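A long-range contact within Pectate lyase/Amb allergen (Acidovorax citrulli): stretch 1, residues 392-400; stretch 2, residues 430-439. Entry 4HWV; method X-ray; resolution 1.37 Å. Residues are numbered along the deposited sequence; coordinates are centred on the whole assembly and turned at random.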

ATOM      1  N   PRO A 392     -28.795  -7.194   2.671  1.00 18.62           N
ATOM      2  CA  PRO A 392     -28.729  -5.824   3.205  1.00 17.65           C
ATOM      3  C   PRO A 392     -28.135  -5.771   4.612  1.00 15.56           C
ATOM      4  O   PRO A 392     -28.383  -6.638   5.446  1.00 15.68           O
ATOM      5  CB  PRO A 392     -30.199  -5.392   3.264  1.00 18.71           C
ATOM      6  CG  PRO A 392     -30.928  -6.327   2.346  1.00 19.11           C
ATOM      7  CD  PRO A 392     -30.169  -7.619   2.346  1.00 19.07           C
ATOM      8  N   ALA A 393     -27.337  -4.741   4.869  1.00 13.42           N
ATOM      9  CA  ALA A 393     -26.884  -4.472   6.225  1.00 12.60           C
ATOM     10  C   ALA A 393     -28.077  -4.203   7.146  1.00 12.73           C
ATOM     11  O   ALA A 393     -29.113  -3.706   6.704  1.00 13.39           O
ATOM     12  CB  ALA A 393     -25.948  -3.285   6.223  1.00 12.35           C
ATOM     13  N   ARG A 394     -27.909  -4.532   8.423  1.00 12.75           N
ATOM     14  CA  ARG A 394     -28.942  -4.367   9.441  1.00 12.90           C
ATOM     15  C   ARG A 394     -28.369  -3.592  10.619  1.00 11.33           C
ATOM     16  O   ARG A 394     -27.156  -3.558  10.792  1.00 10.66           O
ATOM     17  CB  ARG A 394     -29.362  -5.742   9.980  1.00 15.27           C
ATOM     18  CG  ARG A 394     -29.891  -6.704   8.965  1.00 17.34           C
ATOM     19  CD  ARG A 394     -31.192  -6.177   8.413  1.00 17.73           C
ATOM     20  N   PRO A 395     -29.243  -3.010  11.458  1.00 10.49           N
ATOM     21  CA  PRO A 395     -28.757  -2.324  12.659  1.00 10.60           C
ATOM     22  C   PRO A 395     -27.854  -3.208  13.505  1.00 10.79           C
ATOM     23  O   PRO A 395     -26.888  -2.702  14.053  1.00 10.50           O
ATOM     24  CB  PRO A 395     -30.049  -1.963  13.391  1.00  9.95           C
ATOM     25  CG  PRO A 395     -31.019  -1.713  12.265  1.00 10.38           C
ATOM     26  CD  PRO A 395     -30.693  -2.797  11.267  1.00 10.78           C
ATOM     27  N   ALA A 396     -28.154  -4.502  13.584  1.00 10.95           N
ATOM     28  CA  ALA A 396     -27.323  -5.423  14.352  1.00 12.63           C
ATOM     29  C   ALA A 396     -25.897  -5.574  13.835  1.00 13.23           C
ATOM     30  O   ALA A 396     -25.046  -6.067  14.560  1.00 14.09           O
ATOM     31  CB  ALA A 396     -27.997  -6.780  14.459  1.00 13.67           C
ATOM     32  N   ASP A 397     -25.632  -5.166  12.590  1.00 12.92           N
ATOM     33  CA  ASP A 397     -24.258  -5.181  12.082  1.00 13.59           C
ATOM     34  C   ASP A 397     -23.466  -3.983  12.589  1.00 12.25           C
ATOM     35  O   ASP A 397     -22.236  -3.962  12.501  1.00 12.88           O
ATOM     36  CB  ASP A 397     -24.222  -5.150  10.547  1.00 15.72           C
ATOM     37  CG  ASP A 397     -24.894  -6.354   9.912  1.00 17.56           C
ATOM     38  OD1 ASP A 397     -24.639  -7.500  10.345  1.00 19.54           O
ATOM     39  OD2 ASP A 397     -25.677  -6.153   8.966  1.00 17.48           O
ATOM     40  N   VAL A 398     -24.177  -2.980  13.097  1.00 11.16           N
ATOM     41  CA  VAL A 398     -23.587  -1.670  13.369  1.00 10.10           C
ATOM     42  C   VAL A 398     -23.346  -1.408  14.855  1.00  8.84           C
ATOM     43  O   VAL A 398     -22.456  -0.643  15.216  1.00  8.77           O
ATOM     44  CB  VAL A 398     -24.447  -0.548  12.728  1.00 10.86           C
ATOM     45  CG1 VAL A 398     -23.877   0.849  12.998  1.00 11.22           C
ATOM     46  CG2 VAL A 398     -24.569  -0.796  11.230  1.00 11.28           C
ATOM     47  N   ALA A 399     -24.122  -2.055  15.721  1.00  7.57           N
ATOM     48  CA  ALA A 399     -23.870  -1.962  17.153  1.00  7.51           C
ATOM     49  C   ALA A 399     -24.095  -3.311  17.799  1.00  7.59           C
ATOM     50  O   ALA A 399     -25.033  -4.024  17.445  1.00  9.13           O
ATOM     51  CB  ALA A 399     -24.765  -0.919  17.799  1.00  7.62           C
ATOM     52  N   ASN A 400     -23.251  -3.636  18.768  1.00  7.12           N
ATOM     53  CA  ASN A 400     -23.396  -4.867  19.555  1.00  7.59           C
ATOM     54  C   ASN A 400     -22.920  -4.627  20.982  1.00  7.25           C
ATOM     55  O   ASN A 400     -22.506  -3.520  21.318  1.00  7.86           O
ATOM     56  CB  ASN A 400     -22.699  -6.067  18.885  1.00  8.97           C
ATOM     57  CG  ASN A 400     -21.199  -5.897  18.767  1.00 10.77           C
ATOM     58  OD1 ASN A 400     -20.662  -4.850  19.055  1.00 11.69           O
ATOM     59  ND2 ASN A 400     -20.529  -6.920  18.277  1.00 13.27           N
ATOM     60  N   VAL A 430     -28.420   6.792  10.715  1.00  6.89           N
ATOM     61  CA  VAL A 430     -28.897   6.449   9.380  1.00  8.23           C
ATOM     62  C   VAL A 430     -28.034   5.343   8.809  1.00  8.45           C
ATOM     63  O   VAL A 430     -26.814   5.431   8.849  1.00 10.12           O
ATOM     64  CB  VAL A 430     -28.886   7.683   8.457  1.00 10.10           C
ATOM     65  CG1 VAL A 430     -29.276   7.311   7.014  1.00 11.59           C
ATOM     66  CG2 VAL A 430     -29.838   8.723   9.014  1.00 10.86           C
ATOM     67  N   LEU A 431     -28.670   4.277   8.344  1.00  7.24           N
ATOM     68  CA  LEU A 431     -27.979   3.163   7.719  1.00  7.43           C
ATOM     69  C   LEU A 431     -28.527   3.004   6.314  1.00  7.77           C
ATOM     70  O   LEU A 431     -29.725   2.751   6.126  1.00  8.03           O
ATOM     71  CB  LEU A 431     -28.194   1.883   8.525  1.00  7.35           C
ATOM     72  CG  LEU A 431     -27.731   0.572   7.897  1.00  7.62           C
ATOM     73  CD1 LEU A 431     -26.211   0.590   7.634  1.00  8.05           C
ATOM     74  CD2 LEU A 431     -28.124  -0.600   8.789  1.00  9.19           C
ATOM     75  N   ASN A 432     -27.659   3.188   5.325  1.00  8.00           N
ATOM     76  CA  ASN A 432     -28.040   3.024   3.924  1.00  8.69           C
ATOM     77  C   ASN A 432     -29.296   3.806   3.575  1.00  9.33           C
ATOM     78  O   ASN A 432     -30.213   3.307   2.926  1.00 10.23           O
ATOM     79  CB  ASN A 432     -28.159   1.538   3.567  1.00  8.67           C
ATOM     80  CG  ASN A 432     -26.815   0.838   3.659  1.00  9.43           C
ATOM     81  OD1 ASN A 432     -25.781   1.492   3.536  1.00  9.84           O
ATOM     82  ND2 ASN A 432     -26.814  -0.465   3.892  1.00 10.54           N
ATOM     83  N   GLY A 433     -29.329   5.047   4.034  1.00  9.35           N
ATOM     84  CA  GLY A 433     -30.376   5.980   3.673  1.00 10.57           C
ATOM     85  C   GLY A 433     -31.634   5.954   4.508  1.00 11.77           C
ATOM     86  O   GLY A 433     -32.548   6.737   4.252  1.00 13.68           O
ATOM     87  N   GLY A 434     -31.713   5.067   5.493  1.00 10.89           N
ATOM     88  CA  GLY A 434     -32.885   5.030   6.347  1.00 11.40           C
ATOM     89  C   GLY A 434     -32.519   4.961   7.822  1.00 10.05           C
ATOM     90  O   GLY A 434     -31.438   4.500   8.175  1.00 10.66           O
ATOM     91  N   PRO A 435     -33.422   5.402   8.702  1.00  8.84           N
ATOM     92  CA  PRO A 435     -33.132   5.316  10.139  1.00  8.67           C
ATOM     93  C   PRO A 435     -32.845   3.891  10.614  1.00  8.76           C
ATOM     94  O   PRO A 435     -33.433   2.926  10.121  1.00 10.67           O
ATOM     95  CB  PRO A 435     -34.418   5.847  10.782  1.00  8.43           C
ATOM     96  CG  PRO A 435     -35.001   6.749   9.757  1.00  9.47           C
ATOM     97  CD  PRO A 435     -34.708   6.073   8.439  1.00  9.10           C
ATOM     98  N   ALA A 436     -31.930   3.783  11.573  1.00  8.32           N
ATOM     99  CA  ALA A 436     -31.561   2.507  12.186  1.00  8.97           C
ATOM    100  C   ALA A 436     -31.571   2.662  13.697  1.00  9.32           C
ATOM    101  O   ALA A 436     -30.924   3.543  14.240  1.00  9.88           O
ATOM    102  CB  ALA A 436     -30.179   2.089  11.714  1.00  9.75           C
ATOM    103  N   ASP A 437     -32.312   1.803  14.375  1.00  9.95           N
ATOM    104  CA  ASP A 437     -32.387   1.833  15.830  1.00  9.99           C
ATOM    105  C   ASP A 437     -31.276   0.966  16.417  1.00  9.24           C
ATOM    106  O   ASP A 437     -31.450  -0.234  16.612  1.00  9.95           O
ATOM    107  CB  ASP A 437     -33.762   1.328  16.303  1.00 11.74           C
ATOM    108  CG  ASP A 437     -33.969   1.471  17.805  1.00 13.61           C
ATOM    109  OD1 ASP A 437     -32.986   1.717  18.535  1.00 13.72           O
ATOM    110  OD2 ASP A 437     -35.138   1.346  18.244  1.00 15.59           O
ATOM    111  N   LEU A 438     -30.134   1.562  16.716  1.00  8.59           N
ATOM    112  CA  LEU A 438     -29.015   0.768  17.220  1.00  8.09           C
ATOM    113  C   LEU A 438     -29.278   0.277  18.631  1.00  8.65           C
ATOM    114  O   LEU A 438     -28.812  -0.787  19.012  1.00  8.93           O
ATOM    115  CB  LEU A 438     -27.699   1.564  17.199  1.00  7.75           C
ATOM    116  CG  LEU A 438     -27.253   2.080  15.824  1.00  7.53           C
ATOM    117  CD1 LEU A 438     -25.925   2.824  15.940  1.00  7.82           C
ATOM    118  CD2 LEU A 438     -27.154   0.957  14.774  1.00  8.38           C
ATOM    119  N   THR A 439     -30.023   1.058  19.415  1.00  8.69           N
ATOM    120  CA  THR A 439     -30.303   0.667  20.794  1.00  9.56           C
ATOM    121  C   THR A 439     -31.069  -0.662  20.855  1.00  9.70           C
ATOM    122  O   THR A 439     -30.770  -1.516  21.681  1.00  9.26           O
ATOM    123  CB  THR A 439     -31.056   1.774  21.543  1.00 10.36           C
ATOM    124  OG1 THR A 439     -30.257   2.962  21.564  1.00 10.77           O
ATOM    125  CG2 THR A 439     -31.351   1.349  22.969  1.00 11.71           C
TER
HETATM  126  O   HOH W   1     -29.385  -1.801   4.626  1.00 16.32           O

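No direct hydrogen bond joins the two stretches among the atoms modelled; the contact is apolar packing, 389 Å² of buried surface counted over both sides, with one water bridge, at the exposed Asn432. Ala436, Leu438, Val398 and Ala399 are buried, which suits their apolar side chains, while Asn432 and Asp437, with polar side chains, are exposed.

Stretch 2 begins in a strand at Val430, which stays out of reach, and makes its first contact through Leu431. This leucine points toward stretch 1 and, with chi1 t and chi2 p, brings both methyls close to Ala393 and Val398. Leu431 CD1 is 4.1 Å from Ala393 CB and 4.2 Å from Val398 CG2; Leu431 CD2 is 4.3 Å from each of the same two atoms, Ala393 CB and Val398 CG2. Leu431 CD2 also lies 3.5 Å from Arg394 C and 4.2 Å from Pro395 CD. A branched tip suits a surface made of small side chains and the backbone at Arg394 and Pro395.

Leu431 also opens a type I' turn that ends at Gly434, closed by Leu431 N to Gly434 O at 2.8 Å and Gly434 N to Leu431 O at 3.1 Å. Asn432 takes the left-handed angles such a turn requires, which asparagine tolerates well. Its ND2 sits 3.8 Å from Ala393 CB and donates to water 1 (Asn432 ND2 to water O, 3.0 Å), which in turn donates to Ala393 O at 2.8 Å from the water O. The water thus satisfies a carbonyl without a direct polar contact between the stretches. Gly433 touches nothing across the contact; its backbone angles by themselves call for glycine, since a CB would jam against the preceding carbonyl O.

Past Pro435, which also stays clear, the chain returns with Ala436, whose CB meets Pro395 CG at 3.9 Å. A methyl is enough to meet the ring here. Asp437 is at the N-cap position right before the helix, and its side chain caps a backbone N just past the stretch; Asp437 O lies 3.9 Å from Pro395 CB.

Leu438 has the largest area in stretch 2 covered by stretch 1. Its CA-to-CB bond points sideways, yet the m,t rotamer brings the tip nearer, placing Leu438 CD2 3.7 Å from Val398 CB and 3.7 Å from Pro395 O. Closer to its backbone, Leu438 CB packs on Ala399 CB at 3.9 Å. Thr439 then points away.

Within stretch 1, Arg394 N donates to Asp397 OD2 at 2.8 Å, and Val398 N to Pro395 O at 2.9 Å; CA-to-CB of both Pro395 and Val398 points toward stretch 2. The rule is economical: two leucines supply the reach, while a proline, a valine and alanines supply a compact surface to meet them.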